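Long-range contacts in N(G),N(G)-dimethylarginine dimethylaminohydrolase (Pseudomonas aeruginosa, PDB 1H70), which hydrolyses N(G),N(G)-dimethyl-L-arginine and N(G)-monomethyl-L-arginine, giving citrulline and dimethylamine or methylamine: residues Val63-Val69 against Ser249-Arg254; Thr72-Ile77 against Ile145-Leu151; Thr79-Ala83 against Ala110-Ala116. The protein carries 1 engineered substitution. One frame throughout, in Å; residues are numbered along the deposited sequence.

Contact 1. Residues Val63-Val69 against Ser249-Arg254. Engineered in segment 249-254: S250 (natural residue Cys). With CIR (citrulline), chain B.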
ATOM      1  N   VAL A  63       5.411  -8.387   6.476  1.00  9.40           N
ATOM      2  CA  VAL A  63       5.295  -8.593   5.045  1.00  8.79           C
ATOM      3  C   VAL A  63       4.643  -7.367   4.422  1.00  7.97           C
ATOM      4  O   VAL A  63       4.851  -7.080   3.244  1.00  8.15           O
ATOM      5  CB  VAL A  63       4.428  -9.848   4.732  1.00  8.94           C
ATOM      6  CG1 VAL A  63       2.998  -9.677   5.248  1.00  9.75           C
ATOM      7  CG2 VAL A  63       4.421 -10.172   3.238  1.00  9.19           C
ATOM      8  N   PHE A  64       3.848  -6.636   5.206  1.00  7.59           N
ATOM      9  CA  PHE A  64       3.189  -5.429   4.721  1.00  8.55           C
ATOM     10  C   PHE A  64       4.096  -4.204   4.834  1.00  8.83           C
ATOM     11  O   PHE A  64       3.844  -3.249   5.601  1.00  7.97           O
ATOM     12  CB  PHE A  64       1.863  -5.203   5.464  1.00  8.70           C
ATOM     13  CG  PHE A  64       0.924  -6.379   5.306  1.00  8.84           C
ATOM     14  CD1 PHE A  64       0.402  -7.023   6.418  1.00 10.64           C
ATOM     15  CD2 PHE A  64       0.605  -6.836   4.042  1.00 10.65           C
ATOM     16  CE1 PHE A  64      -0.448  -8.109   6.266  1.00 10.91           C
ATOM     17  CE2 PHE A  64      -0.265  -7.932   3.874  1.00 11.85           C
ATOM     18  CZ  PHE A  64      -0.794  -8.554   4.990  1.00 11.31           C
ATOM     19  N   VAL A  65       5.152  -4.226   4.028  1.00  8.30           N
ATOM     20  CA  VAL A  65       6.163  -3.170   4.018  1.00  8.09           C
ATOM     21  C   VAL A  65       5.645  -1.799   3.575  1.00  9.07           C
ATOM     22  O   VAL A  65       6.314  -0.775   3.823  1.00  7.25           O
ATOM     23  CB  VAL A  65       7.388  -3.553   3.148  1.00  8.58           C
ATOM     24  CG1 VAL A  65       8.079  -4.775   3.744  1.00  8.15           C
ATOM     25  CG2 VAL A  65       6.978  -3.777   1.672  1.00 10.50           C
ATOM     26  N   GLU A  66       4.462  -1.752   2.967  1.00  8.42           N
ATOM     27  CA  GLU A  66       3.890  -0.457   2.618  1.00  9.06           C
ATOM     28  C   GLU A  66       3.731   0.446   3.841  1.00  9.21           C
ATOM     29  O   GLU A  66       3.936   1.629   3.716  1.00 10.14           O
ATOM     30  CB  GLU A  66       2.512  -0.643   1.966  1.00 10.04           C
ATOM     31  CG  GLU A  66       1.704   0.638   1.816  1.00  9.56           C
ATOM     32  CD  GLU A  66       0.733   0.583   0.656  1.00  9.32           C
ATOM     33  OE1 GLU A  66      -0.392   0.072   0.851  1.00  8.06           O
ATOM     34  OE2 GLU A  66       1.074   1.051  -0.436  1.00  9.72           O
ATOM     35  N   ASP A  67       3.380  -0.085   5.009  1.00  9.16           N
ATOM     36  CA  ASP A  67       3.093   0.800   6.157  1.00  8.75           C
ATOM     37  C   ASP A  67       4.248   1.551   6.824  1.00  9.58           C
ATOM     38  O   ASP A  67       4.115   2.732   7.148  1.00  8.57           O
ATOM     39  CB  ASP A  67       2.195   0.059   7.147  1.00  9.80           C
ATOM     40  CG  ASP A  67       0.911  -0.356   6.489  1.00  8.91           C
ATOM     41  OD1 ASP A  67       0.273   0.526   5.837  1.00  9.76           O
ATOM     42  OD2 ASP A  67       0.507  -1.516   6.570  1.00  8.97           O
ATOM     43  N   PRO A  68       5.391   0.909   7.054  1.00 10.32           N
ATOM     44  CA  PRO A  68       6.507   1.581   7.730  1.00 10.89           C
ATOM     45  C   PRO A  68       7.242   2.699   6.984  1.00 10.41           C
ATOM     46  O   PRO A  68       8.061   3.368   7.616  1.00 10.63           O
ATOM     47  CB  PRO A  68       7.476   0.436   8.064  1.00 10.34           C
ATOM     48  CG  PRO A  68       7.037  -0.745   7.260  1.00 13.15           C
ATOM     49  CD  PRO A  68       5.643  -0.522   6.809  1.00 10.49           C
ATOM     50  N   VAL A  69       7.003   2.945   5.696  1.00 10.19           N
ATOM     51  CA  VAL A  69       7.731   3.967   4.976  1.00 10.45           C
ATOM     52  C   VAL A  69       6.925   4.504   3.811  1.00  9.94           C
ATOM     53  O   VAL A  69       6.088   3.804   3.245  1.00 10.60           O
ATOM     54  CB  VAL A  69       9.019   3.436   4.264  1.00 12.36           C
ATOM     55  CG1 VAL A  69       9.960   4.613   3.948  1.00 11.79           C
ATOM     56  CG2 VAL A  69       9.760   2.349   5.027  1.00 13.24           C
ATOM     57  N   SER A 249      -1.202  -3.666  -2.674  1.00  8.51           N
ATOM     58  CA  SER A 249      -0.493  -2.403  -2.424  1.00  9.88           C
ATOM     59  C   SER A 249       0.323  -2.555  -1.149  1.00  9.45           C
ATOM     60  O   SER A 249       1.421  -2.054  -1.013  1.00 10.49           O
ATOM     61  CB  SER A 249      -1.441  -1.200  -2.266  1.00 10.35           C
ATOM     62  OG  SER A 249      -1.974  -1.178  -0.958  1.00 12.12           O
ATOM     63  N   SER A 250      -0.232  -3.306  -0.220  1.00  8.48           N
ATOM     64  CA  SER A 250       0.339  -3.532   1.111  1.00  8.84           C
ATOM     65  C   SER A 250       1.691  -4.195   1.136  1.00  9.24           C
ATOM     66  O   SER A 250       2.472  -3.971   2.068  1.00  8.00           O
ATOM     67  CB  SER A 250      -0.610  -4.481   1.862  1.00  6.79           C
ATOM     68  OG  SER A 250      -1.955  -4.142   1.527  1.00  9.95           O
ATOM     69  N   MET A 251       1.926  -5.059   0.162  1.00  8.39           N
ATOM     70  CA  MET A 251       3.092  -5.913   0.129  1.00  9.54           C
ATOM     71  C   MET A 251       4.345  -5.359  -0.532  1.00  8.98           C
ATOM     72  O   MET A 251       5.351  -6.087  -0.660  1.00  8.57           O
ATOM     73  CB  MET A 251       2.658  -7.273  -0.436  1.00  9.12           C
ATOM     74  CG  MET A 251       1.805  -7.984   0.632  1.00 10.94           C
ATOM     75  SD  MET A 251       1.455  -9.715   0.221  1.00 15.62           S
ATOM     76  CE  MET A 251       0.466  -9.388  -1.247  1.00 10.01           C
ATOM     77  N   SER A 252       4.318  -4.092  -0.960  1.00  8.24           N
ATOM     78  CA  SER A 252       5.553  -3.549  -1.520  1.00  7.78           C
ATOM     79  C   SER A 252       5.639  -2.055  -1.368  1.00  9.19           C
ATOM     80  O   SER A 252       4.655  -1.402  -1.018  1.00  8.73           O
ATOM     81  CB  SER A 252       5.769  -3.914  -2.995  1.00  8.93           C
ATOM     82  OG  SER A 252       4.683  -3.607  -3.873  1.00  7.26           O
ATOM     83  N   LEU A 253       6.862  -1.566  -1.574  1.00  8.82           N
ATOM     84  CA  LEU A 253       7.192  -0.142  -1.668  1.00  9.73           C
ATOM     85  C   LEU A 253       7.609  -0.004  -3.144  1.00  9.59           C
ATOM     86  O   LEU A 253       8.364  -0.828  -3.640  1.00  9.65           O
ATOM     87  CB  LEU A 253       8.386   0.207  -0.787  1.00 10.57           C
ATOM     88  CG  LEU A 253       8.333   0.707   0.656  1.00 13.71           C
ATOM     89  CD1 LEU A 253       7.014   1.017   1.242  1.00 10.86           C
ATOM     90  CD2 LEU A 253       9.286   0.021   1.620  1.00 12.21           C
ATOM     91  N   ARG A 254       7.084   0.989  -3.851  1.00  9.90           N
ATOM     92  CA  ARG A 254       7.281   1.193  -5.271  1.00  9.62           C
ATOM     93  C   ARG A 254       7.801   2.614  -5.528  1.00 10.94           C
ATOM     94  O   ARG A 254       7.149   3.563  -5.131  1.00 10.08           O
ATOM     95  CB  ARG A 254       5.924   1.018  -5.963  1.00  9.76           C
ATOM     96  CG  ARG A 254       5.332  -0.364  -5.749  1.00  7.79           C
ATOM     97  CD  ARG A 254       3.837  -0.503  -6.109  1.00  7.65           C
ATOM     98  NE  ARG A 254       3.003   0.208  -5.118  1.00  6.33           N
ATOM     99  CZ  ARG A 254       2.598  -0.270  -3.944  1.00  7.98           C
ATOM    100  NH1 ARG A 254       1.797   0.517  -3.201  1.00  9.50           N
ATOM    101  NH2 ARG A 254       2.945  -1.483  -3.495  1.00  7.25           N
TER
HETATM  102  C   CIR B 500      -2.528  -4.840   9.962  1.00 10.28           C
HETATM  103  O   CIR B 500      -1.770  -3.845  10.177  1.00 11.16           O
HETATM  104  OXT CIR B 500      -3.645  -4.952  10.616  1.00 11.56           O
HETATM  105  CA  CIR B 500      -2.167  -5.847   8.903  1.00 10.18           C
HETATM  106  N   CIR B 500      -2.718  -7.168   9.262  1.00  9.74           N
HETATM  107  C3  CIR B 500      -2.709  -5.380   7.530  1.00  9.08           C
HETATM  108  C4  CIR B 500      -1.944  -4.125   7.073  1.00 10.61           C
HETATM  109  C5  CIR B 500      -2.505  -3.651   5.744  1.00 12.76           C
HETATM  110  N6  CIR B 500      -1.754  -2.493   5.239  1.00 11.81           N
HETATM  111  C7  CIR B 500      -1.901  -1.961   4.036  1.00 13.29           C
HETATM  112  O7  CIR B 500      -2.698  -2.404   3.195  1.00 12.13           O
HETATM  113  N8  CIR B 500      -1.133  -0.902   3.713  1.00 12.44           N
HETATM  114  O   HOH W   1       3.675   1.164  -0.752  1.00  9.86           O

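Contact 2. Residues Thr72-Ile77 against Ile145-Leu151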
ATOM      1  N   THR A  72       9.154   8.514  -1.979  1.00 13.09           N
ATOM      2  CA  THR A  72       8.761   9.415  -3.059  1.00 14.20           C
ATOM      3  C   THR A  72       9.933   9.610  -4.014  1.00 15.36           C
ATOM      4  O   THR A  72      10.976   8.985  -3.867  1.00 16.98           O
ATOM      5  CB  THR A  72       8.283  10.791  -2.520  1.00 15.39           C
ATOM      6  OG1 THR A  72       9.429  11.584  -2.161  1.00 14.95           O
ATOM      7  CG2 THR A  72       7.456  10.627  -1.244  1.00 12.62           C
ATOM      8  N   SER A  73       9.783  10.475  -5.017  1.00 16.47           N
ATOM      9  CA  SER A  73      10.888  10.724  -5.943  1.00 17.31           C
ATOM     10  C   SER A  73      11.917  11.681  -5.371  1.00 17.83           C
ATOM     11  O   SER A  73      12.991  11.864  -5.957  1.00 19.33           O
ATOM     12  CB  SER A  73      10.346  11.365  -7.228  1.00 17.09           C
ATOM     13  OG  SER A  73       9.603  12.518  -6.862  1.00 18.14           O
ATOM     14  N   ARG A  74      11.598  12.300  -4.243  1.00 17.78           N
ATOM     15  CA  ARG A  74      12.481  13.288  -3.633  1.00 18.24           C
ATOM     16  C   ARG A  74      13.083  12.851  -2.304  1.00 17.57           C
ATOM     17  O   ARG A  74      14.149  13.339  -1.926  1.00 17.80           O
ATOM     18  CB  ARG A  74      11.721  14.593  -3.379  1.00 19.45           C
ATOM     19  CG  ARG A  74      10.864  15.083  -4.545  1.00 22.96           C
ATOM     20  CD  ARG A  74      11.506  16.145  -5.404  1.00 24.29           C
ATOM     21  NE  ARG A  74      10.693  16.411  -6.586  1.00 25.81           N
ATOM     22  CZ  ARG A  74       9.777  17.369  -6.718  1.00 26.39           C
ATOM     23  NH1 ARG A  74       9.502  18.206  -5.730  1.00 25.50           N
ATOM     24  NH2 ARG A  74       9.117  17.487  -7.867  1.00 27.09           N
ATOM     25  N   CYS A  75      12.385  11.998  -1.561  1.00 16.64           N
ATOM     26  CA  CYS A  75      12.841  11.539  -0.257  1.00 15.10           C
ATOM     27  C   CYS A  75      12.030  10.350   0.221  1.00 13.95           C
ATOM     28  O   CYS A  75      11.039   9.978  -0.401  1.00 14.09           O
ATOM     29  CB  CYS A  75      12.679  12.643   0.795  1.00 15.96           C
ATOM     30  SG  CYS A  75      10.944  13.074   1.102  1.00 17.62           S
ATOM     31  N   ALA A  76      12.467   9.764   1.336  1.00 12.70           N
ATOM     32  CA  ALA A  76      11.737   8.676   1.976  1.00 12.59           C
ATOM     33  C   ALA A  76      11.436   9.160   3.401  1.00 12.25           C
ATOM     34  O   ALA A  76      12.273   9.799   4.047  1.00 12.90           O
ATOM     35  CB  ALA A  76      12.511   7.381   2.030  1.00 12.83           C
ATOM     36  N   ILE A  77      10.235   8.851   3.861  1.00 11.13           N
ATOM     37  CA  ILE A  77       9.807   9.231   5.197  1.00 10.19           C
ATOM     38  C   ILE A  77       9.451   7.962   5.945  1.00 11.05           C
ATOM     39  O   ILE A  77       8.500   7.273   5.564  1.00 10.71           O
ATOM     40  CB  ILE A  77       8.537  10.123   5.138  1.00 10.87           C
ATOM     41  CG1 ILE A  77       8.720  11.326   4.210  1.00 10.84           C
ATOM     42  CG2 ILE A  77       8.174  10.644   6.522  1.00 10.39           C
ATOM     43  CD1 ILE A  77       8.120  11.133   2.791  1.00 13.16           C
ATOM     44  N   ILE A 145       6.634  17.657   5.753  1.00 11.51           N
ATOM     45  CA  ILE A 145       7.846  17.101   5.139  1.00 12.65           C
ATOM     46  C   ILE A 145       7.730  17.134   3.624  1.00 12.70           C
ATOM     47  O   ILE A 145       8.658  17.540   2.916  1.00 13.66           O
ATOM     48  CB  ILE A 145       8.084  15.669   5.620  1.00 11.15           C
ATOM     49  CG1 ILE A 145       8.479  15.655   7.097  1.00 12.00           C
ATOM     50  CG2 ILE A 145       9.202  15.019   4.797  1.00 12.68           C
ATOM     51  CD1 ILE A 145       8.305  14.265   7.747  1.00 12.39           C
ATOM     52  N   LEU A 146       6.585  16.680   3.116  1.00 12.71           N
ATOM     53  CA  LEU A 146       6.333  16.697   1.676  1.00 12.79           C
ATOM     54  C   LEU A 146       6.491  18.125   1.148  1.00 13.05           C
ATOM     55  O   LEU A 146       7.107  18.330   0.112  1.00 13.87           O
ATOM     56  CB  LEU A 146       4.948  16.152   1.332  1.00 11.50           C
ATOM     57  CG  LEU A 146       4.767  14.639   1.579  1.00 11.28           C
ATOM     58  CD1 LEU A 146       3.304  14.182   1.520  1.00 11.54           C
ATOM     59  CD2 LEU A 146       5.567  13.852   0.545  1.00 10.99           C
ATOM     60  N   GLU A 147       5.934  19.103   1.861  1.00 14.09           N
ATOM     61  CA  GLU A 147       6.046  20.501   1.414  1.00 15.20           C
ATOM     62  C   GLU A 147       7.498  20.989   1.407  1.00 14.71           C
ATOM     63  O   GLU A 147       7.886  21.723   0.487  1.00 15.33           O
ATOM     64  CB  GLU A 147       5.130  21.418   2.223  1.00 14.87           C
ATOM     65  CG  GLU A 147       3.663  21.219   1.847  1.00 16.71           C
ATOM     66  CD  GLU A 147       2.671  22.064   2.629  1.00 19.14           C
ATOM     67  OE1 GLU A 147       3.038  22.789   3.578  1.00 19.96           O
ATOM     68  OE2 GLU A 147       1.478  21.981   2.273  1.00 17.11           O
ATOM     69  N   LYS A 148       8.297  20.589   2.393  1.00 15.10           N
ATOM     70  CA  LYS A 148       9.725  20.944   2.495  1.00 15.79           C
ATOM     71  C   LYS A 148      10.453  20.476   1.232  1.00 16.19           C
ATOM     72  O   LYS A 148      11.407  21.111   0.740  1.00 16.13           O
ATOM     73  CB  LYS A 148      10.345  20.324   3.764  1.00 15.50           C
ATOM     74  CG  LYS A 148      11.865  20.464   3.860  1.00 17.87           C
ATOM     75  CD  LYS A 148      12.522  19.394   4.731  1.00 20.81           C
ATOM     76  CE  LYS A 148      14.031  19.316   4.486  1.00 22.11           C
ATOM     77  NZ  LYS A 148      14.698  18.336   5.411  1.00 22.91           N
ATOM     78  N   HIS A 149       9.956  19.380   0.664  1.00 15.39           N
ATOM     79  CA  HIS A 149      10.520  18.803  -0.550  1.00 15.34           C
ATOM     80  C   HIS A 149       9.784  19.195  -1.838  1.00 15.63           C
ATOM     81  O   HIS A 149      10.031  18.602  -2.894  1.00 14.19           O
ATOM     82  CB  HIS A 149      10.586  17.278  -0.414  1.00 15.11           C
ATOM     83  CG  HIS A 149      11.597  16.873   0.610  1.00 15.98           C
ATOM     84  ND1 HIS A 149      12.929  16.722   0.304  1.00 15.45           N
ATOM     85  CD2 HIS A 149      11.482  16.658   1.938  1.00 15.31           C
ATOM     86  CE1 HIS A 149      13.591  16.393   1.403  1.00 16.89           C
ATOM     87  NE2 HIS A 149      12.735  16.348   2.407  1.00 16.86           N
ATOM     88  N   GLY A 150       8.923  20.204  -1.786  1.00 15.35           N
ATOM     89  CA  GLY A 150       8.224  20.633  -2.983  1.00 16.73           C
ATOM     90  C   GLY A 150       7.041  19.780  -3.406  1.00 16.54           C
ATOM     91  O   GLY A 150       6.503  19.980  -4.503  1.00 16.96           O
ATOM     92  N   LEU A 151       6.627  18.839  -2.572  1.00 15.65           N
ATOM     93  CA  LEU A 151       5.460  18.028  -2.886  1.00 15.71           C
ATOM     94  C   LEU A 151       4.257  18.577  -2.106  1.00 15.91           C
ATOM     95  O   LEU A 151       4.404  19.495  -1.298  1.00 16.08           O
ATOM     96  CB  LEU A 151       5.733  16.563  -2.543  1.00 14.57           C
ATOM     97  CG  LEU A 151       6.930  15.992  -3.305  1.00 14.25           C
ATOM     98  CD1 LEU A 151       7.416  14.676  -2.689  1.00 10.73           C
ATOM     99  CD2 LEU A 151       6.528  15.779  -4.751  1.00 15.27           C
TER

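Contact 3. Residues Thr79-Ala83 against Ala110-Ala116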
ATOM      1  N   THR A  79       7.702   6.077   8.706  1.00 10.74           N
ATOM      2  CA  THR A  79       6.480   6.437   9.402  1.00 10.28           C
ATOM      3  C   THR A  79       6.547   6.083  10.886  1.00 10.85           C
ATOM      4  O   THR A  79       7.634   5.940  11.468  1.00 11.10           O
ATOM      5  CB  THR A  79       5.274   5.775   8.710  1.00  9.56           C
ATOM      6  OG1 THR A  79       5.375   4.347   8.821  1.00 10.00           O
ATOM      7  CG2 THR A  79       5.238   6.112   7.199  1.00 10.27           C
ATOM      8  N   ARG A  80       5.384   5.998  11.527  1.00 11.17           N
ATOM      9  CA  ARG A  80       5.283   5.667  12.940  1.00 11.36           C
ATOM     10  C   ARG A  80       3.940   4.958  13.139  1.00 11.24           C
ATOM     11  O   ARG A  80       2.920   5.570  13.460  1.00 10.09           O
ATOM     12  CB  ARG A  80       5.368   6.944  13.784  1.00 12.37           C
ATOM     13  CG  ARG A  80       5.531   6.672  15.282  1.00 13.03           C
ATOM     14  CD  ARG A  80       6.176   7.862  16.029  1.00 16.00           C
ATOM     15  NE  ARG A  80       6.260   7.585  17.458  1.00 16.51           N
ATOM     16  CZ  ARG A  80       5.263   7.749  18.325  1.00 18.82           C
ATOM     17  NH1 ARG A  80       4.090   8.232  17.922  1.00 19.48           N
ATOM     18  NH2 ARG A  80       5.450   7.460  19.614  1.00 19.67           N
ATOM     19  N   PRO A  81       3.932   3.658  12.880  1.00 11.66           N
ATOM     20  CA  PRO A  81       2.697   2.874  12.933  1.00 12.49           C
ATOM     21  C   PRO A  81       1.868   3.064  14.183  1.00 11.96           C
ATOM     22  O   PRO A  81       2.378   3.148  15.306  1.00 12.76           O
ATOM     23  CB  PRO A  81       3.159   1.438  12.754  1.00 12.26           C
ATOM     24  CG  PRO A  81       4.416   1.570  11.908  1.00 12.65           C
ATOM     25  CD  PRO A  81       5.081   2.850  12.434  1.00 11.85           C
ATOM     26  N   GLY A  82       0.560   3.161  13.966  1.00 12.26           N
ATOM     27  CA  GLY A  82      -0.382   3.308  15.062  1.00 13.07           C
ATOM     28  C   GLY A  82      -0.536   1.974  15.782  1.00 13.98           C
ATOM     29  O   GLY A  82      -0.781   1.951  16.978  1.00 13.88           O
ATOM     30  N   ALA A  83      -0.428   0.861  15.060  1.00 13.97           N
ATOM     31  CA  ALA A  83      -0.574  -0.448  15.684  1.00 13.99           C
ATOM     32  C   ALA A  83       0.636  -0.756  16.551  1.00 14.65           C
ATOM     33  O   ALA A  83       1.739  -0.839  16.023  1.00 14.18           O
ATOM     34  CB  ALA A  83      -0.735  -1.508  14.622  1.00 12.75           C
ATOM     35  N   ALA A 110       6.689  11.294  17.620  1.00 18.25           N
ATOM     36  CA  ALA A 110       5.569  11.468  18.540  1.00 18.40           C
ATOM     37  C   ALA A 110       5.252  12.946  18.618  1.00 18.28           C
ATOM     38  O   ALA A 110       6.127  13.797  18.454  1.00 17.14           O
ATOM     39  CB  ALA A 110       5.925  10.936  19.930  1.00 19.46           C
ATOM     40  N   PRO A 111       3.988  13.282  18.861  1.00 17.96           N
ATOM     41  CA  PRO A 111       2.902  12.323  19.087  1.00 17.73           C
ATOM     42  C   PRO A 111       2.124  11.908  17.831  1.00 17.21           C
ATOM     43  O   PRO A 111       0.939  11.538  17.894  1.00 16.69           O
ATOM     44  CB  PRO A 111       1.997  13.110  20.036  1.00 18.20           C
ATOM     45  CG  PRO A 111       2.129  14.549  19.533  1.00 18.26           C
ATOM     46  CD  PRO A 111       3.533  14.679  18.993  1.00 18.39           C
ATOM     47  N   GLY A 112       2.797  11.909  16.698  1.00 16.02           N
ATOM     48  CA  GLY A 112       2.165  11.531  15.437  1.00 15.51           C
ATOM     49  C   GLY A 112       2.224  10.026  15.219  1.00 14.89           C
ATOM     50  O   GLY A 112       3.104   9.344  15.733  1.00 14.44           O
ATOM     51  N   THR A 113       1.287   9.522  14.435  1.00 14.85           N
ATOM     52  CA  THR A 113       1.172   8.115  14.153  1.00 13.79           C
ATOM     53  C   THR A 113       0.832   8.080  12.644  1.00 13.32           C
ATOM     54  O   THR A 113      -0.049   8.811  12.193  1.00 11.25           O
ATOM     55  CB  THR A 113       0.070   7.701  15.165  1.00 16.66           C
ATOM     56  OG1 THR A 113       0.589   6.908  16.272  1.00 17.01           O
ATOM     57  CG2 THR A 113      -1.080   7.123  14.561  1.00 13.92           C
ATOM     58  N   VAL A 114       1.587   7.350  11.815  1.00 10.86           N
ATOM     59  CA  VAL A 114       1.256   7.271  10.374  1.00 11.33           C
ATOM     60  C   VAL A 114       1.536   5.860   9.876  1.00 11.00           C
ATOM     61  O   VAL A 114       2.545   5.299  10.253  1.00 10.57           O
ATOM     62  CB  VAL A 114       2.116   8.185   9.460  1.00 11.10           C
ATOM     63  CG1 VAL A 114       1.871   7.908   7.969  1.00 11.09           C
ATOM     64  CG2 VAL A 114       1.827   9.676   9.691  1.00 11.14           C
ATOM     65  N   GLU A 115       0.655   5.314   9.043  1.00 10.44           N
ATOM     66  CA  GLU A 115       0.909   4.040   8.359  1.00 10.39           C
ATOM     67  C   GLU A 115       0.674   4.388   6.896  1.00 10.21           C
ATOM     68  O   GLU A 115      -0.406   4.861   6.555  1.00  9.29           O
ATOM     69  CB  GLU A 115       0.032   2.867   8.831  1.00 10.01           C
ATOM     70  CG  GLU A 115       0.474   2.388  10.209  1.00 10.12           C
ATOM     71  CD  GLU A 115      -0.413   1.336  10.849  1.00 11.74           C
ATOM     72  OE1 GLU A 115      -1.218   0.698  10.135  1.00 11.28           O
ATOM     73  OE2 GLU A 115      -0.266   1.140  12.074  1.00 12.97           O
ATOM     74  N   ALA A 116       1.689   4.146   6.052  1.00  9.29           N
ATOM     75  CA  ALA A 116       1.637   4.563   4.649  1.00  9.11           C
ATOM     76  C   ALA A 116       0.561   3.958   3.764  1.00  9.31           C
ATOM     77  O   ALA A 116       0.340   4.440   2.652  1.00  8.73           O
ATOM     78  CB  ALA A 116       3.027   4.453   3.969  1.00  8.82           C
TER

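Contact 1. Residues Val63-Val69 against Ser249-Arg254
The CA atoms of F64 and M251 come within 4.6 Å where two loops meet, and E66 N donates to S250 O at 3.1 Å. S250 O belongs to a type I turn from S249 to S252. F64 centres an inverse gamma turn, and its CA is close to S250 O.

The E66 carboxylate lies between the turn and the ligand. CG is anti to the backbone N (chi1 168°), and the chain runs on extended. OE2 forms a salt bridge with R254 NH1 at 2.9 Å, the carboxylate and guanidinium planes standing 80° apart. K165 also pairs with OE2. R254 NH2 ties back to S249 O and S252 OG, both in the guanidinium plane. S252 OG also bonds Y39 OH. The F64 ring packs beside M251, with CD2 3.8 Å from M251 CG.

The contact forms one wall of the citrulline pocket. Citrulline N8 donates to E66 OE1 and D67 OD1, and its N6 to D67 OD2. S250, engineered in place of the natural cysteine, the inferred nucleophile, donates from OG to citrulline O7 at 2.5 Å. This OG also bonds G247 N. Two carboxylates read the ureido N-H groups, consistent with recognition of a substrate guanidinium.

Contact 2. Residues Thr72-Ile77 against Ile145-Leu151
C75 lies over one face of the H149 imidazole. Its CB is 4.0 Å from the ring centroid and 13° off the normal. SG is 3.9 Å from the same centroid, displaced toward the CD2 rim. With the thiol between the backbone N and the carbonyl carbon, chi1 (65°) swings SG over the ring, beside CB, which already lies there. E106 accepts a hydrogen bond from H149 NE2 and so holds the imidazole from outside the two segments.

R74 bends at chi2 (-98°) and sends its guanidinium to the backbone just after the helix. NH1 donates to H149 O at 2.9 Å, in both the carbonyl plane and the guanidinium plane. L151 CD2 covers one guanidinium face near its rim. The other methyl of L151, CD1, meets R74 CG and comes 3.7 Å from T72 OG1.

The end of helix 136-148 is a Schellman motif. L151 N bonds to L146 O and G150 N to E147 O, with G150 at positive phi as the C-prime residue. Facing it, residues 72-75 lead from strand 69-71 into strand 76-78. T72 OG1 accepts from R74 N in an ST turn and donates to C75 O, which also receives T72 N.

Farther back along the helix, toward its start, I77 and I145 lie antiparallel, flank to flank. I77 CG1 touches I145 CG2 at 3.8 Å, and I77 CG2 meets I145 CD1. L146 CD2 approaches T72 CG2 obliquely at 4.1 Å. F126 of strand 125-130 packs on T72, L146 and L151.

Contact 3. Residues Thr79-Ala83 against Ala110-Ala116
R80, E115 and T79 carry much of this contact, which joins two loops through a single antiparallel beta bridge. R80 and V114 form a hydrogen-bonded pair. R80 N donates to V114 O at 3.2 Å. V114 N returns a bond of 2.8 Å to R80 O. The segments' end-to-end directions are 94° apart, and no regular strand continues from the bridge.

The R80 side chain runs alongside residues 110-112. CG is anti to the backbone N (chi1 -169°), and the chain stays extended to NE. This carries NH1 to G112 O, at 2.6 Å and close to the guanidinium plane. A110 CB lies over one face of the guanidinium, offset to its rim. The charged group is therefore held by a carbonyl at its edge and a methyl on its face.

T79, one residue before R80, packs on V114. Its CB is 3.2 Å from V114 O, and CG2 packs against V114 CG1 with the two side chains crossed at about a right angle. T79 OG1 bonds to D67 O, tying this loop to the substrate-binding segment.

E115 joins the loop to the active site. Its OE1 accepts from H163 NE2 and forms a salt bridge with R133. H163 is inferred to be the proton donor, and R133 lines the citrulline pocket. E115 is thus a second-shell residue, consistent with a part in orienting H163 and R133. The aliphatic part of E115 packs on P81, with CG near P81 CA and CB. At its far end the second carboxylate oxygen holds the backbone N-H groups of G82 and A83: A83 N donates to OE2 at 3.0 Å, nearly along the C-O axis, and G82 N adds a weak bond to the same oxygen.

In the fold
The chain has the alpha/beta propeller fold of the guanidine-modifying enzymes, with the citrulline site central, beside contacts 1 and 3. The centre of contact 1 is about 18 Å from that of contact 2 and about 14 Å from that of contact 3. Contacts 2 and 3 are about 17 Å apart, centre to centre. Residues 63-83 run through all three in turn. Contact 3 is nested inside contact 2, and contact 2 inside contact 1. V69 packs on A76. P68 O and T79 N are probably hydrogen-bonded, and A116 CB packs on E66 O and V69 O. Contact 2 joins the end of helix 136-148 to the 69-71/76-78 hairpin, about 18 Å from the chain's centre.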